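Local coordinates for protein siderophore enterobactin esterase (Emericella nidulans, PDB 6GUO) that hydrolyses the ester bonds of the bacterial siderophore enterobactin, so that the iron it carries is released inside the fungal cell, at residues Gly29-Trp41 with Thr82-Thr94. Numbering follows the deposited sequence.
Sequences GPYQIDVSWPLTW and TGTVVIAIGYPIT
Q32, D34 and S36 pair with G90, A88 and V86 through six backbone hydrogen bonds, setting strand 31-36 antiparallel to strand 83-90 at 165° with 4.7 Å between axes. I33-I89 and V35-I87 form the intervening non-hydrogen-bonded pairs; I33, I87 and I89 pack on helix 131-150, and V35 on W21 of strand 18-24. On that face V35 CG1 lies 3.8 Å from V85 CG1, while V85 CG2 meets the six-membered ring of W41, 3.9 Å from W41 CH2. P38 CD covers one face of the W41 indole, and P38 CG packs on G83 CA. On the opposite face, where Q32 touches N61 and V86 touches L71 of helix 60-77, Q32 runs out extended, CG anti to its own backbone N (chi1 178°), and its amide bridges two neighbours: Q32 NE2 donates to D34 OD2 at 2.9 Å on the carboxylate's syn side, and Q32 OE1 accepts from a water that also donates to I93 O. D34 OD1 accepts from the backbone N of A14 of the second subunit. S36 OG sits 3.3 Å from V86 CB and hydrogen-bonds T68. Beyond the ladder, Y31 and Y91 lie side by side with ring planes at 40°, and both hydroxyls bond the carboxylate of D105. This ladder joins the antiparallel edge to the parallel strands of the alpha/beta-hydrolase sheet; the amide and the subunit contact probably stabilise a charged D34 in buried surroundings.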
ATOM      1  N   GLY A  29     -11.569  21.207 -16.279  1.00 39.52           N
ATOM      2  CA  GLY A  29     -11.278  20.033 -17.097  1.00 37.01           C
ATOM      3  C   GLY A  29     -12.025  18.835 -16.553  1.00 32.23           C
ATOM      4  O   GLY A  29     -12.678  18.936 -15.509  1.00 29.28           O
ATOM      5  N   PRO A  30     -11.931  17.687 -17.248  1.00 29.83           N
ATOM      6  CA  PRO A  30     -12.662  16.516 -16.785  1.00 26.82           C
ATOM      7  C   PRO A  30     -12.091  15.939 -15.492  1.00 22.14           C
ATOM      8  O   PRO A  30     -10.933  16.190 -15.149  1.00 24.63           O
ATOM      9  CB  PRO A  30     -12.498  15.506 -17.934  1.00 30.08           C
ATOM     10  CG  PRO A  30     -11.911  16.270 -19.075  1.00 32.03           C
ATOM     11  CD  PRO A  30     -11.145  17.393 -18.456  1.00 32.12           C
ATOM     12  N   TYR A  31     -12.931  15.201 -14.779  1.00 14.84           N
ATOM     13  CA  TYR A  31     -12.488  14.339 -13.696  1.00 18.30           C
ATOM     14  C   TYR A  31     -12.342  12.927 -14.238  1.00 19.81           C
ATOM     15  O   TYR A  31     -12.925  12.578 -15.269  1.00 19.61           O
ATOM     16  CB  TYR A  31     -13.498  14.359 -12.553  1.00 19.79           C
ATOM     17  CG  TYR A  31     -13.546  15.672 -11.821  1.00 19.60           C
ATOM     18  CD1 TYR A  31     -12.561  16.007 -10.897  1.00 20.45           C
ATOM     19  CD2 TYR A  31     -14.574  16.589 -12.051  1.00 20.84           C
ATOM     20  CE1 TYR A  31     -12.598  17.215 -10.216  1.00 20.95           C
ATOM     21  CE2 TYR A  31     -14.621  17.797 -11.372  1.00 22.96           C
ATOM     22  CZ  TYR A  31     -13.632  18.109 -10.455  1.00 23.10           C
ATOM     23  OH  TYR A  31     -13.671  19.316  -9.788  1.00 24.15           O
ATOM     24  N   GLN A  32     -11.543  12.126 -13.542  1.00 19.84           N
ATOM     25  CA  GLN A  32     -11.400  10.710 -13.831  1.00 20.34           C
ATOM     26  C   GLN A  32     -11.813   9.979 -12.569  1.00 19.79           C
ATOM     27  O   GLN A  32     -11.259  10.243 -11.500  1.00 20.04           O
ATOM     28  CB  GLN A  32      -9.955  10.368 -14.190  1.00 22.22           C
ATOM     29  CG  GLN A  32      -9.716   8.889 -14.471  1.00 23.97           C
ATOM     30  CD  GLN A  32      -8.272   8.594 -14.831  1.00 25.61           C
ATOM     31  OE1 GLN A  32      -7.712   9.204 -15.743  1.00 28.22           O
ATOM     32  NE2 GLN A  32      -7.660   7.654 -14.112  1.00 25.95           N
ATOM     33  N   ILE A  33     -12.793   9.088 -12.684  1.00 17.88           N
ATOM     34  CA  ILE A  33     -13.160   8.235 -11.560  1.00 18.76           C
ATOM     35  C   ILE A  33     -12.698   6.812 -11.861  1.00 18.21           C
ATOM     36  O   ILE A  33     -12.924   6.303 -12.957  1.00 18.21           O
ATOM     37  CB  ILE A  33     -14.663   8.340 -11.178  1.00 22.33           C
ATOM     38  CG1 ILE A  33     -15.602   7.768 -12.246  1.00 24.44           C
ATOM     39  CG2 ILE A  33     -15.030   9.795 -10.893  1.00 23.09           C
ATOM     40  CD1 ILE A  33     -16.971   7.412 -11.694  1.00 25.16           C
ATOM     41  N   ASP A  34     -11.998   6.198 -10.907  1.00 16.43           N
ATOM     42  CA  ASP A  34     -11.594   4.801 -11.005  1.00 17.19           C
ATOM     43  C   ASP A  34     -12.420   4.056  -9.973  1.00 15.94           C
ATOM     44  O   ASP A  34     -12.558   4.523  -8.845  1.00 15.92           O
ATOM     45  CB  ASP A  34     -10.104   4.635 -10.707  1.00 19.12           C
ATOM     46  CG  ASP A  34      -9.217   5.117 -11.839  1.00 21.81           C
ATOM     47  OD1 ASP A  34      -9.014   4.353 -12.810  1.00 24.63           O
ATOM     48  OD2 ASP A  34      -8.700   6.251 -11.751  1.00 25.46           O
ATOM     49  N   VAL A  35     -12.981   2.920 -10.374  1.00 14.98           N
ATOM     50  CA  VAL A  35     -13.829   2.107  -9.511  1.00 14.13           C
ATOM     51  C   VAL A  35     -13.347   0.660  -9.520  1.00 14.54           C
ATOM     52  O   VAL A  35     -13.095   0.101 -10.583  1.00 14.74           O
ATOM     53  CB  VAL A  35     -15.305   2.163  -9.961  1.00 13.89           C
ATOM     54  CG1 VAL A  35     -16.195   1.374  -9.004  1.00 13.80           C
ATOM     55  CG2 VAL A  35     -15.781   3.607 -10.057  1.00 14.41           C
ATOM     56  N   SER A  36     -13.221   0.059  -8.338  1.00 14.03           N
ATOM     57  CA  SER A  36     -12.937  -1.365  -8.226  1.00 13.26           C
ATOM     58  C   SER A  36     -13.932  -2.030  -7.298  1.00 13.60           C
ATOM     59  O   SER A  36     -14.497  -1.384  -6.418  1.00 13.67           O
ATOM     60  CB  SER A  36     -11.518  -1.623  -7.715  1.00 13.66           C
ATOM     61  OG  SER A  36     -11.364  -1.227  -6.366  1.00 13.77           O
ATOM     62  N   TRP A  37     -14.119  -3.329  -7.500  1.00 13.90           N
ATOM     63  CA  TRP A  37     -15.079  -4.102  -6.723  1.00 14.01           C
ATOM     64  C   TRP A  37     -14.519  -5.481  -6.387  1.00 13.95           C
ATOM     65  O   TRP A  37     -13.528  -5.904  -6.985  1.00 14.31           O
ATOM     66  CB  TRP A  37     -16.427  -4.176  -7.452  1.00 15.22           C
ATOM     67  CG  TRP A  37     -16.375  -4.687  -8.847  1.00 15.67           C
ATOM     68  CD1 TRP A  37     -16.605  -5.963  -9.252  1.00 16.10           C
ATOM     69  CD2 TRP A  37     -16.105  -3.933 -10.031  1.00 15.69           C
ATOM     70  NE1 TRP A  37     -16.490  -6.059 -10.616  1.00 16.47           N
ATOM     71  CE2 TRP A  37     -16.181  -4.826 -11.120  1.00 16.39           C
ATOM     72  CE3 TRP A  37     -15.798  -2.589 -10.280  1.00 15.44           C
ATOM     73  CZ2 TRP A  37     -15.963  -4.421 -12.437  1.00 16.08           C
ATOM     74  CZ3 TRP A  37     -15.582  -2.189 -11.584  1.00 16.05           C
ATOM     75  CH2 TRP A  37     -15.661  -3.104 -12.648  1.00 16.70           C
ATOM     76  N   PRO A  38     -15.125  -6.172  -5.401  1.00 14.40           N
ATOM     77  CA  PRO A  38     -14.545  -7.437  -4.934  1.00 15.14           C
ATOM     78  C   PRO A  38     -14.360  -8.503  -6.009  1.00 15.74           C
ATOM     79  O   PRO A  38     -15.148  -8.595  -6.950  1.00 15.40           O
ATOM     80  CB  PRO A  38     -15.553  -7.916  -3.888  1.00 15.07           C
ATOM     81  CG  PRO A  38     -16.125  -6.663  -3.341  1.00 15.06           C
ATOM     82  CD  PRO A  38     -16.216  -5.727  -4.511  1.00 14.61           C
ATOM     83  N   LEU A  39     -13.321  -9.312  -5.834  1.00 16.50           N
ATOM     84  CA  LEU A  39     -12.952 -10.337  -6.799  1.00 17.61           C
ATOM     85  C   LEU A  39     -13.938 -11.499  -6.899  1.00 17.91           C
ATOM     86  O   LEU A  39     -13.943 -12.197  -7.909  1.00 19.51           O
ATOM     87  CB  LEU A  39     -11.555 -10.877  -6.474  1.00 17.84           C
ATOM     88  CG  LEU A  39     -10.405  -9.887  -6.648  1.00 18.47           C
ATOM     89  CD1 LEU A  39      -9.105 -10.556  -6.234  1.00 18.72           C
ATOM     90  CD2 LEU A  39     -10.307  -9.365  -8.072  1.00 19.27           C
ATOM     91  N   THR A  40     -14.758 -11.708  -5.866  1.00 18.06           N
ATOM     92  CA  THR A  40     -15.817 -12.719  -5.916  1.00 19.47           C
ATOM     93  C   THR A  40     -17.007 -12.304  -6.791  1.00 19.69           C
ATOM     94  O   THR A  40     -17.830 -13.149  -7.139  1.00 21.66           O
ATOM     95  CB  THR A  40     -16.327 -13.080  -4.506  1.00 21.14           C
ATOM     96  OG1 THR A  40     -16.634 -11.888  -3.779  1.00 20.45           O
ATOM     97  CG2 THR A  40     -15.272 -13.863  -3.750  1.00 21.20           C
ATOM     98  N   TRP A  41     -17.097 -11.019  -7.130  1.00 18.64           N
ATOM     99  CA  TRP A  41     -18.141 -10.516  -8.026  1.00 18.88           C
ATOM    100  C   TRP A  41     -17.713 -10.708  -9.485  1.00 19.44           C
ATOM    101  O   TRP A  41     -16.533 -10.912  -9.777  1.00 19.07           O
ATOM    102  CB  TRP A  41     -18.392  -9.028  -7.778  1.00 18.10           C
ATOM    103  CG  TRP A  41     -18.791  -8.626  -6.380  1.00 17.30           C
ATOM    104  CD1 TRP A  41     -18.757  -9.387  -5.237  1.00 17.40           C
ATOM    105  CD2 TRP A  41     -19.240  -7.334  -5.982  1.00 16.58           C
ATOM    106  NE1 TRP A  41     -19.173  -8.644  -4.165  1.00 17.35           N
ATOM    107  CE2 TRP A  41     -19.477  -7.379  -4.593  1.00 16.68           C
ATOM    108  CE3 TRP A  41     -19.483  -6.137  -6.672  1.00 16.65           C
ATOM    109  CZ2 TRP A  41     -19.932  -6.268  -3.876  1.00 16.82           C
ATOM    110  CZ3 TRP A  41     -19.936  -5.033  -5.957  1.00 16.43           C
ATOM    111  CH2 TRP A  41     -20.160  -5.108  -4.577  1.00 16.21           C
ATOM    112  N   THR A  82     -18.177  -8.140   4.589  1.00 18.43           N
ATOM    113  CA  THR A  82     -18.831  -7.368   3.548  1.00 17.19           C
ATOM    114  C   THR A  82     -17.762  -6.817   2.609  1.00 17.25           C
ATOM    115  O   THR A  82     -16.759  -6.260   3.064  1.00 17.91           O
ATOM    116  CB  THR A  82     -19.653  -6.218   4.159  1.00 17.77           C
ATOM    117  OG1 THR A  82     -20.611  -6.760   5.085  1.00 19.32           O
ATOM    118  CG2 THR A  82     -20.383  -5.411   3.083  1.00 17.78           C
ATOM    119  N   GLY A  83     -17.976  -7.003   1.309  1.00 16.45           N
ATOM    120  CA  GLY A  83     -17.081  -6.486   0.281  1.00 15.94           C
ATOM    121  C   GLY A  83     -17.152  -4.973   0.209  1.00 16.01           C
ATOM    122  O   GLY A  83     -18.157  -4.371   0.602  1.00 16.60           O
ATOM    123  N   THR A  84     -16.084  -4.359  -0.288  1.00 15.58           N
ATOM    124  CA  THR A  84     -15.993  -2.910  -0.370  1.00 15.26           C
ATOM    125  C   THR A  84     -15.680  -2.476  -1.794  1.00 14.40           C
ATOM    126  O   THR A  84     -14.767  -3.003  -2.431  1.00 15.45           O
ATOM    127  CB  THR A  84     -14.935  -2.354   0.603  1.00 15.36           C
ATOM    128  OG1 THR A  84     -15.220  -2.818   1.926  1.00 16.81           O
ATOM    129  CG2 THR A  84     -14.934  -0.831   0.606  1.00 15.12           C
ATOM    130  N   VAL A  85     -16.466  -1.521  -2.284  1.00 13.94           N
ATOM    131  CA  VAL A  85     -16.219  -0.868  -3.564  1.00 13.49           C
ATOM    132  C   VAL A  85     -15.322   0.346  -3.314  1.00 13.20           C
ATOM    133  O   VAL A  85     -15.550   1.104  -2.372  1.00 13.38           O
ATOM    134  CB  VAL A  85     -17.552  -0.456  -4.238  1.00 13.29           C
ATOM    135  CG1 VAL A  85     -17.322   0.393  -5.487  1.00 13.48           C
ATOM    136  CG2 VAL A  85     -18.359  -1.694  -4.589  1.00 13.45           C
ATOM    137  N   VAL A  86     -14.306   0.520  -4.159  1.00 12.88           N
ATOM    138  CA  VAL A  86     -13.410   1.674  -4.093  1.00 12.63           C
ATOM    139  C   VAL A  86     -13.799   2.625  -5.211  1.00 13.20           C
ATOM    140  O   VAL A  86     -13.945   2.205  -6.360  1.00 13.68           O
ATOM    141  CB  VAL A  86     -11.931   1.273  -4.268  1.00 12.69           C
ATOM    142  CG1 VAL A  86     -11.018   2.493  -4.213  1.00 13.15           C
ATOM    143  CG2 VAL A  86     -11.526   0.263  -3.207  1.00 12.79           C
ATOM    144  N   ILE A  87     -13.971   3.893  -4.850  1.00 13.00           N
ATOM    145  CA  ILE A  87     -14.265   4.964  -5.794  1.00 12.91           C
ATOM    146  C   ILE A  87     -13.202   6.042  -5.619  1.00 13.20           C
ATOM    147  O   ILE A  87     -13.183   6.755  -4.615  1.00 13.71           O
ATOM    148  CB  ILE A  87     -15.677   5.543  -5.580  1.00 13.21           C
ATOM    149  CG1 ILE A  87     -16.727   4.420  -5.588  1.00 13.97           C
ATOM    150  CG2 ILE A  87     -15.974   6.583  -6.661  1.00 12.97           C
ATOM    151  CD1 ILE A  87     -17.085   3.858  -4.228  1.00 14.45           C
ATOM    152  N   ALA A  88     -12.305   6.141  -6.596  1.00 13.37           N
ATOM    153  CA  ALA A  88     -11.213   7.095  -6.557  1.00 13.73           C
ATOM    154  C   ALA A  88     -11.564   8.256  -7.466  1.00 14.65           C
ATOM    155  O   ALA A  88     -11.833   8.048  -8.640  1.00 16.39           O
ATOM    156  CB  ALA A  88      -9.931   6.430  -7.017  1.00 13.83           C
ATOM    157  N   ILE A  89     -11.587   9.466  -6.914  1.00 15.13           N
ATOM    158  CA  ILE A  89     -11.911  10.667  -7.685  1.00 15.81           C
ATOM    159  C   ILE A  89     -10.613  11.418  -7.944  1.00 16.38           C
ATOM    160  O   ILE A  89      -9.982  11.955  -7.018  1.00 16.60           O
ATOM    161  CB  ILE A  89     -12.944  11.573  -6.991  1.00 16.24           C
ATOM    162  CG1 ILE A  89     -14.196  10.769  -6.604  1.00 18.19           C
ATOM    163  CG2 ILE A  89     -13.347  12.724  -7.913  1.00 16.57           C
ATOM    164  CD1 ILE A  89     -14.221  10.316  -5.168  1.00 19.18           C
ATOM    165  N   GLY A  90     -10.224  11.435  -9.214  1.00 16.19           N
ATOM    166  CA  GLY A  90      -8.966  12.012  -9.642  1.00 16.54           C
ATOM    167  C   GLY A  90      -9.105  12.750 -10.954  1.00 16.97           C
ATOM    168  O   GLY A  90     -10.159  13.322 -11.252  1.00 17.30           O
ATOM    169  N   TYR A  91      -8.038  12.705 -11.746  1.00 18.65           N
ATOM    170  CA  TYR A  91      -7.850  13.592 -12.892  1.00 20.06           C
ATOM    171  C   TYR A  91      -7.246  12.823 -14.068  1.00 20.75           C
ATOM    172  O   TYR A  91      -6.593  11.796 -13.861  1.00 20.15           O
ATOM    173  CB  TYR A  91      -6.924  14.739 -12.474  1.00 20.47           C
ATOM    174  CG  TYR A  91      -7.383  15.427 -11.215  1.00 20.84           C
ATOM    175  CD1 TYR A  91      -8.419  16.350 -11.251  1.00 21.63           C
ATOM    176  CD2 TYR A  91      -6.823  15.115  -9.976  1.00 21.90           C
ATOM    177  CE1 TYR A  91      -8.864  16.972 -10.101  1.00 23.76           C
ATOM    178  CE2 TYR A  91      -7.258  15.738  -8.813  1.00 23.58           C
ATOM    179  CZ  TYR A  91      -8.285  16.664  -8.879  1.00 24.38           C
ATOM    180  OH  TYR A  91      -8.730  17.281  -7.733  1.00 26.08           O
ATOM    181  N   PRO A  92      -7.460  13.310 -15.307  1.00 23.50           N
ATOM    182  CA  PRO A  92      -6.899  12.662 -16.495  1.00 25.89           C
ATOM    183  C   PRO A  92      -5.424  13.032 -16.673  1.00 29.09           C
ATOM    184  O   PRO A  92      -5.068  13.826 -17.548  1.00 34.02           O
ATOM    185  CB  PRO A  92      -7.778  13.207 -17.630  1.00 26.13           C
ATOM    186  CG  PRO A  92      -8.128  14.577 -17.168  1.00 26.45           C
ATOM    187  CD  PRO A  92      -8.317  14.453 -15.679  1.00 23.68           C
ATOM    188  N   ILE A  93      -4.584  12.432 -15.837  1.00 30.23           N
ATOM    189  CA  ILE A  93      -3.147  12.709 -15.808  1.00 30.87           C
ATOM    190  C   ILE A  93      -2.421  11.403 -16.099  1.00 33.23           C
ATOM    191  O   ILE A  93      -2.854  10.338 -15.649  1.00 32.26           O
ATOM    192  CB  ILE A  93      -2.692  13.335 -14.463  1.00 32.81           C
ATOM    193  CG1 ILE A  93      -3.090  12.460 -13.255  1.00 32.99           C
ATOM    194  CG2 ILE A  93      -3.281  14.736 -14.331  1.00 33.73           C
ATOM    195  CD1 ILE A  93      -2.692  13.020 -11.907  1.00 33.23           C
ATOM    196  N   THR A  94      -1.338  11.493 -16.869  1.00 34.07           N
ATOM    197  CA  THR A  94      -0.613  10.308 -17.348  1.00 37.47           C
ATOM    198  C   THR A  94       0.834  10.176 -16.858  1.00 36.29           C
ATOM    199  O   THR A  94       1.285   9.056 -16.641  1.00 40.62           O
ATOM    200  CB  THR A  94      -0.617  10.250 -18.887  1.00 42.14           C
ATOM    201  OG1 THR A  94      -0.043  11.451 -19.416  1.00 45.26           O
ATOM    202  CG2 THR A  94      -2.043  10.091 -19.405  1.00 44.45           C
TER
HETATM  203  O   HOH W   1      -5.026   8.710 -15.890  1.00 38.97           O
HETATM  204  O   HOH W   2      -8.876   8.383  -9.903  1.00 21.92           O